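Local coordinates for protein alginate lyase (Bacteroides ovatus, PDB 3NNB) that probably cleaves alginate, a polysaccharide of uronic acids, by the beta-elimination chemistry of alginate lyases, on a largely helical scaffold, at residues D62-P68 against H145-T151; V203-Q207 against Y226-L230. All coordinates share one frame; numbering follows the deposited sequence.

Contact 1: D62-P68 against H145-T151; sequences DYMSMGP and HLTYGQT
Around S65 and T151 the two backbones run side by side as a short parallel pair of strands: G67 N donates to T151 O at 2.9 Å, and S65 N reaches Y148 O in a longer bond of 3.3 Å. Between these two, the chain of 145-151 turns a corner at G149 and Q150, and S65 deals with the bend. Its OG, set between backbone N and carbonyl carbon (chi1 63°), accepts Q150 N at 2.8 Å in a nearly straight bond, and the same hydroxyl is also hydrogen-bonded to D167. The carbonyl oxygen of S65 takes the hydroxyl of T151, OG1 to O 2.8 Å, beside a weak bond from T151 N. The extended side chain of M64, a selenomethionine, lays its CE against that threonine OG1.

At the other end H145 NE2 donates to D62 OD1 over 2.8 Å. The carboxylate and imidazole planes are 78° apart, and the ring nitrogen comes at OD1 from above the carboxylate plane. The other ring nitrogen, ND1, accepts T147 N in the plane of the imidazole, so both nitrogens are engaged. D62 has further partners in S57 and N143. With an alanine here instead of H145, D62 OD1 would probably lose its imidazole donor and T147 N its ring acceptor, leaving the start of the 146-149 turn freer to shift. Two waters fill in where the backbones stand apart, one joining Y63 N to H145 O, the other Y63 O to Y148 N. The bend at G149 and Q150 is thus fixed by S65 through both its OG and its O, while D167, reached by Y63 OH and S65 OG from one segment and by Q150 NE2 from the other, satisfies their buried polar ends.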
loop_
_atom_site.group_PDB
_atom_site.type_symbol
_atom_site.label_atom_id
_atom_site.label_comp_id
_atom_site.label_asym_id
_atom_site.label_seq_id
_atom_site.Cartn_x
_atom_site.Cartn_y
_atom_site.Cartn_z
ATOM N N ASP A 62 -18.733 2.616 -10.922
ATOM C CA ASP A 62 -17.886 3.532 -10.218
ATOM C C ASP A 62 -17.611 3.070 -8.787
ATOM O O ASP A 62 -18.530 2.828 -7.989
ATOM C CB ASP A 62 -18.471 4.945 -10.197
ATOM C CG ASP A 62 -18.470 5.623 -11.573
ATOM O OD1 ASP A 62 -17.790 5.156 -12.515
ATOM O OD2 ASP A 62 -19.148 6.673 -11.672
ATOM N N TYR A 63 -16.317 3.010 -8.464
ATOM C CA TYR A 63 -15.870 2.744 -7.110
ATOM C C TYR A 63 -16.440 3.772 -6.138
ATOM O O TYR A 63 -16.417 4.956 -6.417
ATOM C CB TYR A 63 -14.332 2.724 -7.031
ATOM C CG TYR A 63 -13.774 2.464 -5.650
ATOM C CD1 TYR A 63 -13.608 1.183 -5.154
ATOM C CD2 TYR A 63 -13.411 3.521 -4.861
ATOM C CE1 TYR A 63 -13.082 0.969 -3.902
ATOM C CE2 TYR A 63 -12.880 3.321 -3.582
ATOM C CZ TYR A 63 -12.720 2.049 -3.110
ATOM O OH TYR A 63 -12.190 1.851 -1.847
HETATM N N MSE A 64 -16.928 3.288 -5.012
HETATM C CA MSE A 64 -17.452 4.152 -3.967
HETATM C C MSE A 64 -16.997 3.615 -2.658
HETATM O O MSE A 64 -17.186 2.420 -2.358
HETATM C CB MSE A 64 -18.997 4.206 -4.019
HETATM C CG MSE A 64 -19.564 5.245 -3.053
HETATM SE SE MSE A 64 -21.498 5.116 -3.015
HETATM C CE MSE A 64 -21.803 6.439 -1.581
ATOM N N SER A 65 -16.432 4.503 -1.849
ATOM C CA SER A 65 -16.131 4.146 -0.448
ATOM C C SER A 65 -16.484 5.311 0.464
ATOM O O SER A 65 -16.823 6.389 -0.022
ATOM C CB SER A 65 -14.645 3.806 -0.258
ATOM O OG SER A 65 -13.821 4.914 -0.543
HETATM N N MSE A 66 -16.420 5.061 1.768
HETATM C CA MSE A 66 -16.709 6.065 2.800
HETATM C C MSE A 66 -15.446 6.417 3.576
HETATM O O MSE A 66 -14.642 5.530 3.891
HETATM C CB MSE A 66 -17.716 5.490 3.805
HETATM C CG MSE A 66 -18.260 6.527 4.786
HETATM SE SE MSE A 66 -19.328 5.634 6.172
HETATM C CE MSE A 66 -17.912 5.330 7.358
ATOM N N GLY A 67 -15.269 7.687 3.915
ATOM C CA GLY A 67 -14.160 8.092 4.777
ATOM C C GLY A 67 -14.200 7.259 6.064
ATOM O O GLY A 67 -15.214 7.291 6.796
ATOM N N PRO A 68 -13.140 6.491 6.362
ATOM C CA PRO A 68 -13.288 5.504 7.442
ATOM C C PRO A 68 -13.514 6.080 8.829
ATOM O O PRO A 68 -14.114 5.410 9.654
ATOM C CB PRO A 68 -11.963 4.766 7.426
ATOM C CG PRO A 68 -11.583 4.825 6.050
ATOM C CD PRO A 68 -11.962 6.175 5.542
ATOM N N HIS A 145 -11.100 5.132 -12.153
ATOM C CA HIS A 145 -11.063 6.429 -11.473
ATOM C C HIS A 145 -11.615 6.274 -10.070
ATOM O O HIS A 145 -12.278 5.302 -9.757
ATOM C CB HIS A 145 -11.876 7.477 -12.217
ATOM C CG HIS A 145 -13.348 7.236 -12.183
ATOM N ND1 HIS A 145 -14.154 7.676 -11.142
ATOM C CD2 HIS A 145 -14.163 6.603 -13.053
ATOM C CE1 HIS A 145 -15.399 7.327 -11.388
ATOM N NE2 HIS A 145 -15.430 6.665 -12.530
ATOM N N LEU A 146 -11.320 7.254 -9.222
ATOM C CA LEU A 146 -11.792 7.266 -7.846
ATOM C C LEU A 146 -12.492 8.612 -7.545
ATOM O O LEU A 146 -12.352 9.182 -6.472
ATOM C CB LEU A 146 -10.624 6.978 -6.871
ATOM C CG LEU A 146 -10.243 5.483 -6.789
ATOM C CD1 LEU A 146 -9.205 5.202 -7.863
ATOM C CD2 LEU A 146 -9.694 5.123 -5.437
ATOM N N THR A 147 -13.347 9.074 -8.470
ATOM C CA THR A 147 -14.146 10.262 -8.235
ATOM C C THR A 147 -15.002 10.149 -6.979
ATOM O O THR A 147 -15.237 11.167 -6.295
ATOM C CB THR A 147 -14.992 10.598 -9.491
ATOM O OG1 THR A 147 -14.082 10.787 -10.570
ATOM C CG2 THR A 147 -15.843 11.888 -9.265
ATOM N N TYR A 148 -15.430 8.923 -6.642
ATOM C CA TYR A 148 -16.298 8.708 -5.482
ATOM C C TYR A 148 -15.599 7.941 -4.358
ATOM O O TYR A 148 -16.242 7.286 -3.570
ATOM C CB TYR A 148 -17.624 8.090 -5.912
ATOM C CG TYR A 148 -18.374 9.040 -6.849
ATOM C CD1 TYR A 148 -19.126 10.094 -6.323
ATOM C CD2 TYR A 148 -18.268 8.935 -8.228
ATOM C CE1 TYR A 148 -19.766 11.009 -7.168
ATOM C CE2 TYR A 148 -18.885 9.842 -9.058
ATOM C CZ TYR A 148 -19.665 10.868 -8.528
ATOM O OH TYR A 148 -20.289 11.802 -9.377
ATOM N N GLY A 149 -14.260 8.026 -4.333
ATOM C CA GLY A 149 -13.471 7.478 -3.227
ATOM C C GLY A 149 -13.647 8.339 -1.986
ATOM O O GLY A 149 -13.491 9.559 -2.041
ATOM N N GLN A 150 -13.910 7.684 -0.865
ATOM C CA GLN A 150 -14.111 8.353 0.434
ATOM C C GLN A 150 -15.064 9.539 0.438
ATOM O O GLN A 150 -14.758 10.651 0.908
ATOM C CB GLN A 150 -12.783 8.679 1.115
ATOM C CG GLN A 150 -12.019 7.448 1.484
ATOM C CD GLN A 150 -10.859 7.720 2.403
ATOM O OE1 GLN A 150 -10.874 8.695 3.187
ATOM N NE2 GLN A 150 -9.834 6.860 2.329
ATOM N N THR A 151 -16.237 9.266 -0.122
ATOM C CA THR A 151 -17.456 10.045 0.172
ATOM C C THR A 151 -17.720 10.064 1.656
ATOM O O THR A 151 -17.301 9.159 2.399
ATOM C CB THR A 151 -18.707 9.422 -0.517
ATOM O OG1 THR A 151 -19.051 8.159 0.084
ATOM C CG2 THR A 151 -18.531 9.296 -2.048
HETATM O O HOH W 1 -14.433 3.754 -10.453
HETATM O O HOH W 2 -15.277 6.539 -8.263
#

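Contact 2: V203-Q207 against Y226-L230; sequences VEWMQ and YDVQL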
loop_
_atom_site.group_PDB
_atom_site.type_symbol
_atom_site.label_atom_id
_atom_site.label_comp_id
_atom_site.label_asym_id
_atom_site.label_seq_id
_atom_site.Cartn_x
_atom_site.Cartn_y
_atom_site.Cartn_z
ATOM N N VAL A 203 -3.936 6.377 -14.509
ATOM C CA VAL A 203 -2.880 7.391 -14.520
ATOM C C VAL A 203 -3.308 8.679 -15.237
ATOM O O VAL A 203 -3.081 9.781 -14.693
ATOM C CB VAL A 203 -1.529 6.866 -15.062
ATOM C CG1 VAL A 203 -0.517 8.092 -15.247
ATOM C CG2 VAL A 203 -0.942 5.767 -14.094
ATOM N N GLU A 204 -4.000 8.537 -16.360
ATOM C CA GLU A 204 -4.603 9.686 -17.032
ATOM C C GLU A 204 -5.563 10.438 -16.117
ATOM O O GLU A 204 -5.547 11.663 -16.081
ATOM C CB GLU A 204 -5.324 9.245 -18.305
ATOM C CG GLU A 204 -4.336 8.893 -19.406
ATOM C CD GLU A 204 -4.993 8.351 -20.653
ATOM O OE1 GLU A 204 -6.160 7.952 -20.625
ATOM O OE2 GLU A 204 -4.286 8.321 -21.666
ATOM N N TRP A 205 -6.410 9.705 -15.398
ATOM C CA TRP A 205 -7.318 10.331 -14.473
ATOM C C TRP A 205 -6.541 11.008 -13.344
ATOM O O TRP A 205 -6.907 12.120 -12.918
ATOM C CB TRP A 205 -8.296 9.277 -13.925
ATOM C CG TRP A 205 -9.247 9.816 -12.938
ATOM C CD1 TRP A 205 -10.392 10.520 -13.201
ATOM C CD2 TRP A 205 -9.122 9.765 -11.519
ATOM N NE1 TRP A 205 -11.000 10.886 -12.020
ATOM C CE2 TRP A 205 -10.240 10.453 -10.971
ATOM C CE3 TRP A 205 -8.161 9.246 -10.646
ATOM C CZ2 TRP A 205 -10.406 10.618 -9.606
ATOM C CZ3 TRP A 205 -8.348 9.391 -9.294
ATOM C CH2 TRP A 205 -9.464 10.084 -8.783
HETATM N N MSE A 206 -5.516 10.342 -12.803
HETATM C CA MSE A 206 -4.735 10.905 -11.684
HETATM C C MSE A 206 -4.080 12.241 -12.063
HETATM O O MSE A 206 -3.974 13.145 -11.239
HETATM C CB MSE A 206 -3.661 9.940 -11.234
HETATM C CG MSE A 206 -4.234 8.767 -10.467
HETATM SE SE MSE A 206 -2.897 7.398 -10.104
HETATM C CE MSE A 206 -1.840 8.341 -8.821
ATOM N N GLN A 207 -3.647 12.340 -13.306
ATOM C CA GLN A 207 -2.975 13.555 -13.755
ATOM C C GLN A 207 -3.910 14.703 -14.165
ATOM O O GLN A 207 -3.451 15.829 -14.280
ATOM C CB GLN A 207 -1.989 13.242 -14.864
ATOM C CG GLN A 207 -0.767 12.490 -14.330
ATOM C CD GLN A 207 0.535 13.026 -14.912
ATOM O OE1 GLN A 207 1.279 13.740 -14.239
ATOM N NE2 GLN A 207 0.800 12.698 -16.165
ATOM N N TYR A 226 0.606 9.504 -2.804
ATOM C CA TYR A 226 0.165 9.787 -4.192
ATOM C C TYR A 226 1.330 9.623 -5.130
ATOM O O TYR A 226 1.210 8.996 -6.166
ATOM C CB TYR A 226 -0.420 11.181 -4.287
ATOM C CG TYR A 226 -0.768 11.593 -5.709
ATOM C CD1 TYR A 226 0.200 12.128 -6.537
ATOM C CD2 TYR A 226 -2.061 11.412 -6.220
ATOM C CE1 TYR A 226 -0.089 12.528 -7.836
ATOM C CE2 TYR A 226 -2.377 11.811 -7.541
ATOM C CZ TYR A 226 -1.394 12.368 -8.335
ATOM O OH TYR A 226 -1.607 12.798 -9.659
ATOM N N ASP A 227 2.464 10.199 -4.754
ATOM C CA ASP A 227 3.645 10.139 -5.635
ATOM C C ASP A 227 4.117 8.700 -5.837
ATOM O O ASP A 227 4.507 8.310 -6.928
ATOM C CB ASP A 227 4.792 10.974 -5.091
ATOM C CG ASP A 227 4.608 12.457 -5.312
ATOM O OD1 ASP A 227 3.573 12.900 -5.845
ATOM O OD2 ASP A 227 5.535 13.216 -4.931
ATOM N N VAL A 228 4.154 7.912 -4.754
ATOM C CA VAL A 228 4.542 6.500 -4.883
ATOM C C VAL A 228 3.638 5.744 -5.858
ATOM O O VAL A 228 4.113 5.003 -6.723
ATOM C CB VAL A 228 4.597 5.751 -3.507
ATOM C CG1 VAL A 228 5.122 4.338 -3.686
ATOM C CG2 VAL A 228 5.486 6.516 -2.526
ATOM N N GLN A 229 2.337 5.952 -5.716
ATOM C CA GLN A 229 1.384 5.246 -6.559
ATOM C C GLN A 229 1.547 5.730 -7.997
ATOM O O GLN A 229 1.616 4.925 -8.908
ATOM C CB GLN A 229 -0.051 5.553 -6.093
ATOM C CG GLN A 229 -0.416 5.036 -4.717
ATOM C CD GLN A 229 -1.929 5.007 -4.521
ATOM O OE1 GLN A 229 -2.621 4.190 -5.147
ATOM N NE2 GLN A 229 -2.451 5.870 -3.620
ATOM N N LEU A 230 1.645 7.048 -8.208
ATOM C CA LEU A 230 1.814 7.555 -9.585
ATOM C C LEU A 230 3.063 6.924 -10.240
ATOM O O LEU A 230 3.045 6.487 -11.406
ATOM C CB LEU A 230 1.896 9.080 -9.599
ATOM C CG LEU A 230 1.906 9.716 -11.002
ATOM C CD1 LEU A 230 0.520 9.586 -11.651
ATOM C CD2 LEU A 230 2.344 11.205 -10.880
HETATM O O HOH W 3 -0.081 14.285 -11.232
#
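M206 and Y226 meet where two roughly antiparallel helices, 189-208 and 221-236, pack against each other in what is probably the helical-hairpin (alpha/alpha) toroid expected of this family. The short axis segments run at 146° and come no closer than 11.6 Å, a wide spacing bridged by long side chains.

The selenomethionine M206 can be followed outward. Its CB points at the other helix and lies 3.9 Å from the hydroxyl OH of Y226. CG sits anti to the carbonyl carbon (chi1 -74°) and, with SE, carries the chain across the gap; the bend at the last torsion then turns the methyl onto the tyrosine. CE rests over one face of the Y226 ring, offset toward the rim on the CE2 side, as a CH-pi contact 4.1 Å from the ring centroid. The same methyl touches L230, with CE 3.9 Å from L230 CB, and its more distant neighbour is the CB of Q229. The two side chains therefore lie antiparallel, Y226 OH reaching back to M206 O while M206 CE reaches out to the 226-230 helix.

L230 fills the next position along. Its CD1 meets V203 CG1 at 4.0 Å, with the leucine and valine side chains set roughly perpendicular. Helix 240-258 also packs here, with L242 on V203 and T246 on L230. M165, from a loop, packs on M206 as well, while helix 210-216 borders Y226 through E215 and Q216.

The polar end of the tyrosine is shared between protein and solvent. A water donates to Y226 OH, and the hydroxyl itself donates to M206 O, 2.9 Å away, approaching from well above the carbonyl plane rather than along a lone pair.

Both contacts are largely buried, yet they join different kinds of element. Contact 1 draws two irregular segments into a short parallel strand pair, and its bonds are mostly polar, with backbone, hydroxyl, imidazole and water all taking part. Contact 2 pairs two regular helices, so that it is made mainly by apolar side chains, with a single direct hydrogen bond between them; its edge at Q207 is exposed. The centres of contact 1 and contact 2 are about 16 Å apart, but W205 links them. Carried by the helix 189-208 that supplies contact 2, it touches nothing on 226-230; its indole packs against H145, L146 and T147 of contact 1.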